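PDB 5YVD: Nsp15 from Middle East respiratory syndrome-related coronavirus, which acts as an endoribonuclease of the EndoU family, probably cutting RNA at uridylates and working as a hexamer. Local coordinates for residues L75-C80 against N133-S138; I79-V84 against N122-K127; G95-G100 against T105-N110; A112-F117 against L175-N180. All coordinates share one frame; numbering follows the deposited sequence.

Contact 1 of 4, residues L75-C80 against N133-S138; sequences LQADIC and NAIFIS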
loop_
_atom_site.group_PDB
_atom_site.type_symbol
_atom_site.label_atom_id
_atom_site.label_comp_id
_atom_site.label_asym_id
_atom_site.label_seq_id
_atom_site.Cartn_x
_atom_site.Cartn_y
_atom_site.Cartn_z
ATOM N N LEU A 75 7.574 -10.316 34.209
ATOM C CA LEU A 75 8.614 -9.586 34.943
ATOM C C LEU A 75 8.705 -8.130 34.483
ATOM O O LEU A 75 9.557 -7.373 34.959
ATOM C CB LEU A 75 9.981 -10.236 34.752
ATOM C CG LEU A 75 10.189 -11.702 35.137
ATOM C CD1 LEU A 75 11.655 -12.043 34.964
ATOM C CD2 LEU A 75 9.727 -11.982 36.562
ATOM N N GLN A 76 7.829 -7.752 33.560
ATOM C CA GLN A 76 7.790 -6.425 32.957
ATOM C C GLN A 76 9.093 -6.024 32.280
ATOM O O GLN A 76 9.619 -4.926 32.504
ATOM C CB GLN A 76 7.380 -5.363 33.966
ATOM C CG GLN A 76 5.993 -5.548 34.547
ATOM C CD GLN A 76 5.874 -4.929 35.929
ATOM O OE1 GLN A 76 6.818 -4.975 36.736
ATOM N NE2 GLN A 76 4.723 -4.345 36.209
ATOM N N ALA A 77 9.597 -6.911 31.436
ATOM C CA ALA A 77 10.756 -6.585 30.609
ATOM C C ALA A 77 10.308 -5.734 29.425
ATOM O O ALA A 77 9.539 -6.193 28.594
ATOM C CB ALA A 77 11.431 -7.848 30.126
ATOM N N ASP A 78 10.798 -4.500 29.365
ATOM C CA ASP A 78 10.421 -3.552 28.318
ATOM C C ASP A 78 11.278 -3.695 27.041
ATOM O O ASP A 78 10.777 -3.523 25.943
ATOM C CB ASP A 78 10.478 -2.101 28.861
ATOM C CG ASP A 78 9.592 -1.895 30.122
ATOM O OD1 ASP A 78 8.373 -1.614 30.016
ATOM O OD2 ASP A 78 10.132 -2.001 31.237
ATOM N N ILE A 79 12.553 -4.043 27.177
ATOM C CA ILE A 79 13.491 -4.040 26.032
ATOM C C ILE A 79 14.709 -4.939 26.323
ATOM O O ILE A 79 14.972 -5.276 27.492
ATOM C CB ILE A 79 13.907 -2.589 25.750
ATOM C CG1 ILE A 79 14.837 -2.471 24.551
ATOM C CG2 ILE A 79 14.565 -1.969 26.970
ATOM C CD1 ILE A 79 14.921 -1.041 24.041
ATOM N N CYS A 80 15.431 -5.371 25.290
ATOM C CA CYS A 80 16.586 -6.234 25.523
ATOM C C CYS A 80 17.904 -5.472 25.257
ATOM O O CYS A 80 17.944 -4.533 24.464
ATOM C CB CYS A 80 16.498 -7.502 24.659
ATOM S SG CYS A 80 15.247 -8.738 25.132
ATOM N N ASN A 133 17.199 -0.603 37.476
ATOM C CA ASN A 133 15.937 -1.275 37.185
ATOM C C ASN A 133 16.154 -2.203 36.013
ATOM O O ASN A 133 16.286 -1.740 34.876
ATOM C CB ASN A 133 14.851 -0.252 36.849
ATOM C CG ASN A 133 14.452 0.617 38.046
ATOM O OD1 ASN A 133 14.485 0.189 39.173
ATOM N ND2 ASN A 133 14.027 1.831 37.777
ATOM N N ALA A 134 16.219 -3.507 36.277
ATOM C CA ALA A 134 16.596 -4.470 35.229
ATOM C C ALA A 134 16.273 -5.918 35.551
ATOM O O ALA A 134 15.972 -6.267 36.687
ATOM C CB ALA A 134 18.082 -4.359 34.934
ATOM N N ILE A 135 16.384 -6.749 34.514
ATOM C CA ILE A 135 16.158 -8.193 34.577
ATOM C C ILE A 135 17.405 -8.903 34.028
ATOM O O ILE A 135 17.999 -8.467 33.031
ATOM C CB ILE A 135 14.903 -8.550 33.740
ATOM C CG1 ILE A 135 13.650 -8.049 34.453
ATOM C CG2 ILE A 135 14.793 -10.048 33.465
ATOM C CD1 ILE A 135 12.429 -8.007 33.570
ATOM N N PHE A 136 17.822 -9.985 34.677
ATOM C CA PHE A 136 18.969 -10.744 34.186
ATOM C C PHE A 136 18.591 -12.185 33.940
ATOM O O PHE A 136 17.920 -12.800 34.773
ATOM C CB PHE A 136 20.143 -10.693 35.148
ATOM C CG PHE A 136 21.423 -11.179 34.533
ATOM C CD1 PHE A 136 21.975 -12.398 34.884
ATOM C CD2 PHE A 136 22.036 -10.437 33.549
ATOM C CE1 PHE A 136 23.131 -12.855 34.271
ATOM C CE2 PHE A 136 23.193 -10.874 32.943
ATOM C CZ PHE A 136 23.743 -12.089 33.298
ATOM N N ILE A 137 19.023 -12.710 32.796
ATOM C CA ILE A 137 18.790 -14.105 32.466
ATOM C C ILE A 137 20.123 -14.818 32.331
ATOM O O ILE A 137 21.058 -14.279 31.717
ATOM C CB ILE A 137 17.889 -14.289 31.210
ATOM C CG1 ILE A 137 18.569 -13.826 29.925
ATOM C CG2 ILE A 137 16.576 -13.535 31.379
ATOM C CD1 ILE A 137 17.609 -13.531 28.776
ATOM N N SER A 138 20.214 -16.005 32.944
ATOM C CA SER A 138 21.428 -16.798 32.877
ATOM C C SER A 138 21.199 -18.287 32.990
ATOM O O SER A 138 20.206 -18.753 33.524
ATOM C CB SER A 138 22.468 -16.341 33.928
ATOM O OG SER A 138 22.578 -17.245 35.011
#
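I135 drives the tip of its longer branch into the bend formed by L75, Q76 and A77. Its CD1 lies 3.5 Å from L75 CB and 3.6 Å from A77 CB, so one methyl is shared by two side chains. The same CD1 also rests on the backbone, 3.3 Å from L75 O. The branch gets there because CG1 sits beside the backbone N, anti to the carbonyl carbon (chi1 -71°), and then runs on extended to CD1. This leaves CG2 as the second point of contact, 4.0 Å from L75 CD1. The two side chains cross obliquely rather than lying along each other: L75 meets I135 with CB at the near end and with one terminal methyl further out. A77 contributes its methyl; A77 CA and I135 CA are 6.9 Å apart, and the I135 branch fills that distance. The bend itself comes from Q76, whose positive phi ends helix 69-74 in a Schellman motif, and A77 O is bound by the hydroxyl of Y94. F136 points away to the opposite face, where its ring meets F128 and packs on L125. Residues 134-138 thus form the second strand of a beta-alpha-beta crossover, 115-118 to helix 124-129 to 134-138, with that helix on one face and the helix-to-strand turn at L75-A77 on the other.

Contact 2 of 4, residues I79-V84 against N122-K127; sequences ICYKFV and NCSLEK. Unlike the reference sequence in segment 122-127: C123 (reference Gly).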
loop_
_atom_site.group_PDB
_atom_site.type_symbol
_atom_site.label_atom_id
_atom_site.label_comp_id
_atom_site.label_asym_id
_atom_site.label_seq_id
_atom_site.Cartn_x
_atom_site.Cartn_y
_atom_site.Cartn_z
ATOM N N ILE A 79 12.553 -4.043 27.177
ATOM C CA ILE A 79 13.491 -4.040 26.032
ATOM C C ILE A 79 14.709 -4.939 26.323
ATOM O O ILE A 79 14.972 -5.276 27.492
ATOM C CB ILE A 79 13.907 -2.589 25.750
ATOM C CG1 ILE A 79 14.837 -2.471 24.551
ATOM C CG2 ILE A 79 14.565 -1.969 26.970
ATOM C CD1 ILE A 79 14.921 -1.041 24.041
ATOM N N CYS A 80 15.431 -5.371 25.290
ATOM C CA CYS A 80 16.586 -6.234 25.523
ATOM C C CYS A 80 17.904 -5.472 25.257
ATOM O O CYS A 80 17.944 -4.533 24.464
ATOM C CB CYS A 80 16.498 -7.502 24.659
ATOM S SG CYS A 80 15.247 -8.738 25.132
ATOM N N TYR A 81 18.982 -5.893 25.925
ATOM C CA TYR A 81 20.279 -5.231 25.824
ATOM C C TYR A 81 21.210 -5.935 24.877
ATOM O O TYR A 81 21.770 -6.972 25.200
ATOM C CB TYR A 81 20.955 -5.163 27.188
ATOM C CG TYR A 81 22.263 -4.376 27.206
ATOM C CD1 TYR A 81 23.493 -5.029 27.292
ATOM C CD2 TYR A 81 22.265 -2.972 27.155
ATOM C CE1 TYR A 81 24.682 -4.324 27.329
ATOM C CE2 TYR A 81 23.459 -2.257 27.188
ATOM C CZ TYR A 81 24.672 -2.937 27.272
ATOM O OH TYR A 81 25.869 -2.233 27.330
ATOM N N LYS A 82 21.376 -5.342 23.707
ATOM C CA LYS A 82 22.350 -5.779 22.716
ATOM C C LYS A 82 21.948 -7.079 22.058
ATOM O O LYS A 82 22.755 -7.718 21.400
ATOM C CB LYS A 82 23.766 -5.838 23.298
ATOM C CG LYS A 82 24.457 -4.483 23.325
ATOM C CD LYS A 82 25.843 -4.600 23.954
ATOM C CE LYS A 82 26.857 -3.691 23.278
ATOM N NZ LYS A 82 26.443 -2.262 23.345
ATOM N N PHE A 83 20.681 -7.434 22.195
ATOM C CA PHE A 83 20.123 -8.513 21.409
ATOM C C PHE A 83 18.651 -8.245 21.193
ATOM O O PHE A 83 18.082 -7.340 21.758
ATOM C CB PHE A 83 20.349 -9.898 22.072
ATOM C CG PHE A 83 19.568 -10.115 23.345
ATOM C CD1 PHE A 83 20.042 -9.634 24.552
ATOM C CD2 PHE A 83 18.366 -10.804 23.335
ATOM C CE1 PHE A 83 19.320 -9.817 25.713
ATOM C CE2 PHE A 83 17.645 -10.992 24.511
ATOM C CZ PHE A 83 18.124 -10.499 25.695
ATOM N N VAL A 84 18.043 -9.063 20.365
ATOM C CA VAL A 84 16.653 -8.901 20.007
ATOM C C VAL A 84 16.069 -10.293 19.891
ATOM O O VAL A 84 16.759 -11.235 19.488
ATOM C CB VAL A 84 16.543 -8.113 18.686
ATOM C CG1 VAL A 84 16.375 -9.036 17.483
ATOM C CG2 VAL A 84 15.438 -7.079 18.777
ATOM N N ASN A 122 28.850 -11.018 26.236
ATOM C CA ASN A 122 30.023 -10.561 26.963
ATOM C C ASN A 122 29.702 -9.220 27.650
ATOM O O ASN A 122 29.110 -8.336 27.045
ATOM C CB ASN A 122 31.229 -10.463 26.007
ATOM C CG ASN A 122 32.509 -10.051 26.710
ATOM O OD1 ASN A 122 33.146 -9.061 26.348
ATOM N ND2 ASN A 122 32.885 -10.806 27.729
ATOM N N CYS A 123 30.005 -9.152 28.944
ATOM C CA CYS A 123 29.889 -7.946 29.776
ATOM C C CYS A 123 28.483 -7.509 30.162
ATOM O O CYS A 123 28.333 -6.475 30.797
ATOM C CB CYS A 123 30.659 -6.765 29.155
ATOM S SG CYS A 123 32.442 -7.068 29.061
ATOM N N SER A 124 27.459 -8.287 29.817
ATOM C CA SER A 124 26.071 -7.945 30.208
ATOM C C SER A 124 25.800 -8.114 31.708
ATOM O O SER A 124 25.076 -7.328 32.307
ATOM C CB SER A 124 25.061 -8.772 29.430
ATOM O OG SER A 124 24.937 -8.277 28.125
ATOM N N LEU A 125 26.373 -9.144 32.308
ATOM C CA LEU A 125 26.278 -9.306 33.742
ATOM C C LEU A 125 26.664 -8.017 34.463
ATOM O O LEU A 125 25.821 -7.408 35.141
ATOM C CB LEU A 125 27.171 -10.456 34.181
ATOM C CG LEU A 125 27.355 -10.633 35.681
ATOM C CD1 LEU A 125 26.035 -10.535 36.439
ATOM C CD2 LEU A 125 28.058 -11.966 35.927
ATOM N N GLU A 126 27.922 -7.599 34.290
ATOM C CA GLU A 126 28.458 -6.394 34.951
ATOM C C GLU A 126 27.624 -5.160 34.639
ATOM O O GLU A 126 27.385 -4.324 35.508
ATOM C CB GLU A 126 29.911 -6.140 34.565
ATOM C CG GLU A 126 30.865 -7.251 35.014
ATOM C CD GLU A 126 31.032 -8.403 34.019
ATOM O OE1 GLU A 126 30.347 -8.433 32.972
ATOM O OE2 GLU A 126 31.851 -9.296 34.298
ATOM N N LYS A 127 27.144 -5.062 33.407
ATOM C CA LYS A 127 26.249 -3.962 33.041
ATOM C C LYS A 127 24.934 -4.050 33.851
ATOM O O LYS A 127 24.471 -3.062 34.464
ATOM C CB LYS A 127 25.996 -3.952 31.522
ATOM C CG LYS A 127 26.324 -2.622 30.859
ATOM C CD LYS A 127 25.371 -1.521 31.327
ATOM C CE LYS A 127 25.867 -0.112 30.986
ATOM N NZ LYS A 127 24.942 0.959 31.471
#
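The chain leaving strand 79-80 passes the first turn of helix 124-129 at some distance, Y81 CA and S124 CA being 7.8 Å apart, and the gap is bridged by side chains. Y81 spans most of it: with CG anti to the backbone N (chi1 -175°) its ring extends toward the helix. S124 OG lies at the ring edge, in the ring plane, 3.7 Å from Y81 CD1. Further out, the Y81 hydroxyl meets the aliphatic part of K127, with OH 3.6 Å from K127 CG, and the two side chains cross at about a right angle. K82 CG stands 4.0 Å above one face of the Y81 ring, offset toward its rim, while the ring of F117 also meets Y81 with the planes inclined at about 40°. On the helix side, S124 and K127 are presented together by the first turn, where K127 N bonds C123 O at 3.2 Å. C123 holds the N-cap position, though the reference sequence has glycine there. Y81, S124 and K127 all pack on strand 115-118. The chemistry is therefore that of a contact in which each oxygen lies against carbon: S124 OG beside the ring edge, Y81 OH against the lysine methylenes.

Contact 3 of 4, residues G95-G100 against T105-N110; sequences GTATIG and TDIDVN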
loop_
_atom_site.group_PDB
_atom_site.type_symbol
_atom_site.label_atom_id
_atom_site.label_comp_id
_atom_site.label_asym_id
_atom_site.label_seq_id
_atom_site.Cartn_x
_atom_site.Cartn_y
_atom_site.Cartn_z
ATOM N N GLY A 95 8.591 -6.521 22.028
ATOM C CA GLY A 95 8.697 -5.081 22.199
ATOM C C GLY A 95 8.781 -4.407 20.847
ATOM O O GLY A 95 8.437 -5.021 19.843
ATOM N N THR A 96 9.242 -3.153 20.833
ATOM C CA THR A 96 9.233 -2.299 19.650
ATOM C C THR A 96 10.509 -1.495 19.456
ATOM O O THR A 96 10.860 -1.152 18.329
ATOM C CB THR A 96 8.148 -1.243 19.799
ATOM O OG1 THR A 96 8.224 -0.702 21.122
ATOM C CG2 THR A 96 6.769 -1.840 19.559
ATOM N N ALA A 97 11.170 -1.121 20.548
ATOM C CA ALA A 97 12.473 -0.483 20.451
ATOM C C ALA A 97 13.536 -1.519 20.706
ATOM O O ALA A 97 13.246 -2.607 21.166
ATOM C CB ALA A 97 12.601 0.668 21.448
ATOM N N THR A 98 14.778 -1.146 20.437
ATOM C CA THR A 98 15.908 -2.041 20.535
ATOM C C THR A 98 17.130 -1.281 21.122
ATOM O O THR A 98 17.122 -0.044 21.234
ATOM C CB THR A 98 16.174 -2.604 19.138
ATOM O OG1 THR A 98 16.717 -3.919 19.242
ATOM C CG2 THR A 98 17.117 -1.735 18.382
ATOM N N ILE A 99 18.156 -2.017 21.546
ATOM C CA ILE A 99 19.374 -1.413 22.105
ATOM C C ILE A 99 20.616 -2.109 21.564
ATOM O O ILE A 99 20.830 -3.307 21.787
ATOM C CB ILE A 99 19.408 -1.485 23.634
ATOM C CG1 ILE A 99 18.276 -0.643 24.239
ATOM C CG2 ILE A 99 20.746 -0.978 24.157
ATOM C CD1 ILE A 99 17.991 -0.946 25.690
ATOM N N GLY A 100 21.422 -1.342 20.839
ATOM C CA GLY A 100 22.650 -1.836 20.285
ATOM C C GLY A 100 22.425 -2.948 19.309
ATOM O O GLY A 100 23.193 -3.899 19.285
ATOM N N THR A 105 16.186 1.729 15.157
ATOM C CA THR A 105 15.312 1.459 16.301
ATOM C C THR A 105 15.973 1.512 17.691
ATOM O O THR A 105 15.258 1.406 18.715
ATOM C CB THR A 105 14.683 0.082 16.168
ATOM O OG1 THR A 105 15.718 -0.891 15.947
ATOM C CG2 THR A 105 13.681 0.076 15.035
ATOM N N ASP A 106 17.314 1.648 17.714
ATOM C CA ASP A 106 18.104 1.809 18.954
ATOM C C ASP A 106 17.721 3.063 19.695
ATOM O O ASP A 106 17.756 4.165 19.147
ATOM C CB ASP A 106 19.603 1.910 18.670
ATOM C CG ASP A 106 20.229 0.585 18.266
ATOM O OD1 ASP A 106 19.574 -0.482 18.414
ATOM O OD2 ASP A 106 21.398 0.616 17.796
ATOM N N ILE A 107 17.353 2.900 20.950
ATOM C CA ILE A 107 17.232 4.031 21.856
ATOM C C ILE A 107 18.440 4.030 22.776
ATOM O O ILE A 107 19.111 3.020 22.922
ATOM C CB ILE A 107 15.954 3.939 22.678
ATOM C CG1 ILE A 107 15.999 2.733 23.630
ATOM C CG2 ILE A 107 14.762 3.884 21.742
ATOM C CD1 ILE A 107 14.696 2.505 24.364
ATOM N N ASP A 108 18.721 5.162 23.396
ATOM C CA ASP A 108 19.842 5.236 24.320
ATOM C C ASP A 108 19.566 4.331 25.518
ATOM O O ASP A 108 18.454 4.303 26.045
ATOM C CB ASP A 108 20.087 6.682 24.782
ATOM C CG ASP A 108 21.472 6.879 25.399
ATOM O OD1 ASP A 108 22.470 6.486 24.755
ATOM O OD2 ASP A 108 21.564 7.435 26.520
ATOM N N VAL A 109 20.587 3.585 25.928
ATOM C CA VAL A 109 20.498 2.707 27.096
ATOM C C VAL A 109 19.890 3.425 28.311
ATOM O O VAL A 109 18.978 2.907 28.968
ATOM C CB VAL A 109 21.880 2.101 27.459
ATOM C CG1 VAL A 109 22.911 3.192 27.759
ATOM C CG2 VAL A 109 21.746 1.132 28.633
ATOM N N ASN A 110 20.378 4.631 28.582
ATOM C CA ASN A 110 19.898 5.400 29.712
ATOM C C ASN A 110 18.399 5.685 29.551
ATOM O O ASN A 110 17.945 6.229 28.542
ATOM C CB ASN A 110 20.697 6.710 29.890
ATOM C CG ASN A 110 22.151 6.492 30.349
ATOM O OD1 ASN A 110 22.846 7.458 30.631
ATOM N ND2 ASN A 110 22.607 5.248 30.427
HETATM O O HOH W 1 21.007 1.804 21.637
#
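T98 uses both its backbone groups to bind the second segment. T98 N donates to T105 O at 3.1 Å, and I107 N donates to T98 O at 3.0 Å. The two bonds reach the residues on either side of D106, the pattern of a parallel bridge, and D106 CA adds a C-H...O contact to T98 O at 3.1 Å. Next to this pair lies an apolar row: A97 CB is 3.9 Å from I107 CG2, and I99 CG1 is 4.1 Å from I107 CG1. I107 can serve both because chi1 of 66° sets CG1 between its backbone N and carbonyl carbon and directs CG2 toward A97. A water links the segments further along, accepting from G100 N and donating to I107 O, with 2.6 Å between the water oxygen and I107 O. In the next shell D106 OD1 takes hydrogen bonds from V101 N and C102 N, fixing the turn between the segments, and A97, I99 and I107 all rest on I79 of strand 79-80. At the far end G95 N bonds N38 OD1 of a neighbouring subunit, so this loop also takes part in the contact between copies of the protein. The arrangement is a compact loop closed by a single parallel beta bridge and packed against strand 79-80, one edge of the middle-domain sheet.

Contact 4 of 4, residues A112-F117 against L175-N180; sequences ALNICF and LYKKVN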
loop_
_atom_site.group_PDB
_atom_site.type_symbol
_atom_site.label_atom_id
_atom_site.label_comp_id
_atom_site.label_asym_id
_atom_site.label_seq_id
_atom_site.Cartn_x
_atom_site.Cartn_y
_atom_site.Cartn_z
ATOM N N ALA A 112 14.658 4.939 32.517
ATOM C CA ALA A 112 14.213 4.153 33.664
ATOM C C ALA A 112 13.167 3.090 33.276
ATOM O O ALA A 112 12.119 2.995 33.906
ATOM C CB ALA A 112 13.687 5.074 34.750
ATOM N N LEU A 113 13.469 2.292 32.246
ATOM C CA LEU A 113 12.686 1.088 31.892
ATOM C C LEU A 113 13.367 -0.143 32.468
ATOM O O LEU A 113 14.470 -0.050 32.972
ATOM C CB LEU A 113 12.586 0.896 30.368
ATOM C CG LEU A 113 12.385 2.127 29.476
ATOM C CD1 LEU A 113 13.689 2.471 28.767
ATOM C CD2 LEU A 113 11.278 1.906 28.451
ATOM N N ASN A 114 12.721 -1.300 32.375
ATOM C CA ASN A 114 13.354 -2.572 32.764
ATOM C C ASN A 114 14.091 -3.209 31.588
ATOM O O ASN A 114 13.482 -3.836 30.739
ATOM C CB ASN A 114 12.325 -3.583 33.289
ATOM C CG ASN A 114 11.728 -3.185 34.623
ATOM O OD1 ASN A 114 12.446 -2.999 35.615
ATOM N ND2 ASN A 114 10.398 -3.085 34.664
ATOM N N ILE A 115 15.402 -3.067 31.570
ATOM C CA ILE A 115 16.244 -3.653 30.538
ATOM C C ILE A 115 16.634 -5.084 30.920
ATOM O O ILE A 115 17.136 -5.346 32.038
ATOM C CB ILE A 115 17.545 -2.826 30.339
ATOM C CG1 ILE A 115 17.187 -1.334 30.168
ATOM C CG2 ILE A 115 18.387 -3.397 29.198
ATOM C CD1 ILE A 115 18.320 -0.479 29.662
ATOM N N CYS A 116 16.436 -5.989 29.964
ATOM C CA CYS A 116 16.699 -7.390 30.154
ATOM C C CYS A 116 18.053 -7.732 29.582
ATOM O O CYS A 116 18.287 -7.527 28.395
ATOM C CB CYS A 116 15.627 -8.200 29.440
ATOM S SG CYS A 116 15.956 -9.964 29.461
ATOM N N PHE A 117 18.942 -8.261 30.418
ATOM C CA PHE A 117 20.323 -8.564 30.011
ATOM C C PHE A 117 20.529 -10.067 30.030
ATOM O O PHE A 117 19.837 -10.772 30.776
ATOM C CB PHE A 117 21.314 -7.977 31.014
ATOM C CG PHE A 117 21.266 -6.490 31.159
ATOM C CD1 PHE A 117 20.310 -5.882 31.953
ATOM C CD2 PHE A 117 22.220 -5.701 30.561
ATOM C CE1 PHE A 117 20.303 -4.509 32.121
ATOM C CE2 PHE A 117 22.201 -4.334 30.707
ATOM C CZ PHE A 117 21.252 -3.740 31.500
ATOM N N LEU A 175 16.855 -16.423 36.870
ATOM C CA LEU A 175 16.272 -15.168 36.468
ATOM C C LEU A 175 16.330 -14.181 37.605
ATOM O O LEU A 175 15.851 -14.474 38.704
ATOM C CB LEU A 175 14.812 -15.421 36.126
ATOM C CG LEU A 175 14.628 -16.250 34.855
ATOM C CD1 LEU A 175 13.336 -17.035 34.928
ATOM C CD2 LEU A 175 14.653 -15.363 33.617
ATOM N N TYR A 176 16.904 -13.009 37.352
ATOM C CA TYR A 176 17.068 -12.013 38.410
ATOM C C TYR A 176 16.351 -10.746 38.034
ATOM O O TYR A 176 16.224 -10.412 36.868
ATOM C CB TYR A 176 18.551 -11.738 38.674
ATOM C CG TYR A 176 19.310 -12.991 39.028
ATOM C CD1 TYR A 176 19.625 -13.279 40.346
ATOM C CD2 TYR A 176 19.673 -13.908 38.062
ATOM C CE1 TYR A 176 20.294 -14.444 40.701
ATOM C CE2 TYR A 176 20.348 -15.077 38.405
ATOM C CZ TYR A 176 20.655 -15.338 39.736
ATOM O OH TYR A 176 21.340 -16.475 40.113
ATOM N N LYS A 177 15.857 -10.052 39.035
ATOM C CA LYS A 177 15.248 -8.762 38.803
ATOM C C LYS A 177 15.761 -7.779 39.827
ATOM O O LYS A 177 15.904 -8.117 41.006
ATOM C CB LYS A 177 13.721 -8.862 38.868
ATOM C CG LYS A 177 13.037 -7.566 38.526
ATOM C CD LYS A 177 11.556 -7.746 38.284
ATOM C CE LYS A 177 10.940 -6.467 37.738
ATOM N NZ LYS A 177 9.475 -6.424 37.967
ATOM N N LYS A 178 16.053 -6.573 39.361
ATOM C CA LYS A 178 16.470 -5.467 40.220
ATOM C C LYS A 178 15.496 -4.298 40.081
ATOM O O LYS A 178 15.034 -3.987 38.980
ATOM C CB LYS A 178 17.872 -5.001 39.826
ATOM C CG LYS A 178 18.979 -5.669 40.616
ATOM C CD LYS A 178 20.342 -5.401 40.020
ATOM C CE LYS A 178 20.780 -3.960 40.202
ATOM N NZ LYS A 178 21.934 -3.659 39.301
ATOM N N VAL A 179 15.191 -3.666 41.207
ATOM C CA VAL A 179 14.382 -2.454 41.240
ATOM C C VAL A 179 15.023 -1.523 42.246
ATOM O O VAL A 179 15.137 -1.882 43.405
ATOM C CB VAL A 179 12.927 -2.756 41.683
ATOM C CG1 VAL A 179 12.155 -1.467 41.975
ATOM C CG2 VAL A 179 12.195 -3.604 40.635
ATOM N N ASN A 180 15.445 -0.340 41.799
ATOM C CA ASN A 180 16.177 0.631 42.632
ATOM C C ASN A 180 17.542 0.107 43.025
ATOM O O ASN A 180 18.000 0.336 44.130
ATOM C CB ASN A 180 15.381 1.016 43.894
ATOM C CG ASN A 180 14.061 1.678 43.565
ATOM O OD1 ASN A 180 14.028 2.760 42.984
ATOM N ND2 ASN A 180 12.965 1.035 43.929
#
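N114 and K177 approach each other loosely, with N114 OD1 4.3 Å from K177 CE and 4.4 Å from K178 O. N114 carries its carboxamide beside the backbone N (chi1 -69°), reaching toward the second segment, but its firm bonds are made to other residues: ND2 donates to Q76 O, and its backbone N is bound by D78 OD2. The carboxamide is thus fixed through its nitrogen, while its oxygen faces the lysine chain and the K178 carbonyl at van der Waals range or beyond. K177 is stretched out along its whole length, with CG anti to the backbone N (chi1 -176°) and every later torsion near trans. That conformation carries NZ past N114 to the end of helix 69-74, where it makes a weak hydrogen bond to L75 O. K178, pointing to the opposite side of its strand, folds instead: a turn at chi3 (70°) brings NZ to T131 O and F128 O at the end of helix 124-129, and its charge also lies against the F128 ring in a cation-pi contact. Carbonyl oxygens at a helix C-terminus would be expected to favour a charged ammonium group there. The segments are not neighbours in the sheet, since strand 134-138 runs between them: I135 bonds the backbones of I115 and F117 on one side, and A134 bonds K178 on the other. N114 and K177 therefore meet across that strand on the face lined by residues 75-77, whereas F117 and K178 look toward helix 124-129.

How the contacts relate
All four contacts lie in the middle domain, on the same side of the chain's centre. Contacts 1 and 4 are closest, with centres about 5 Å apart, and interleave along the chain, as do contacts 2 and 4; contact 3 is nested within the loops closed by contacts 1 and 2. The common frame is the mixed sheet, in which strands 79-80, 115-118, 134-138 and 174-178 succeed one another. Contacts 1 and 4 lie on one face of it, over strand 134-138. Contact 2 joins its edge to helix 124-129, its centre about 10 Å from that of contact 1, and contact 3 packs outside strand 79-80, its centre about 15 Å from that of contact 4. Sequence-distant segments are thus knitted into one compact domain.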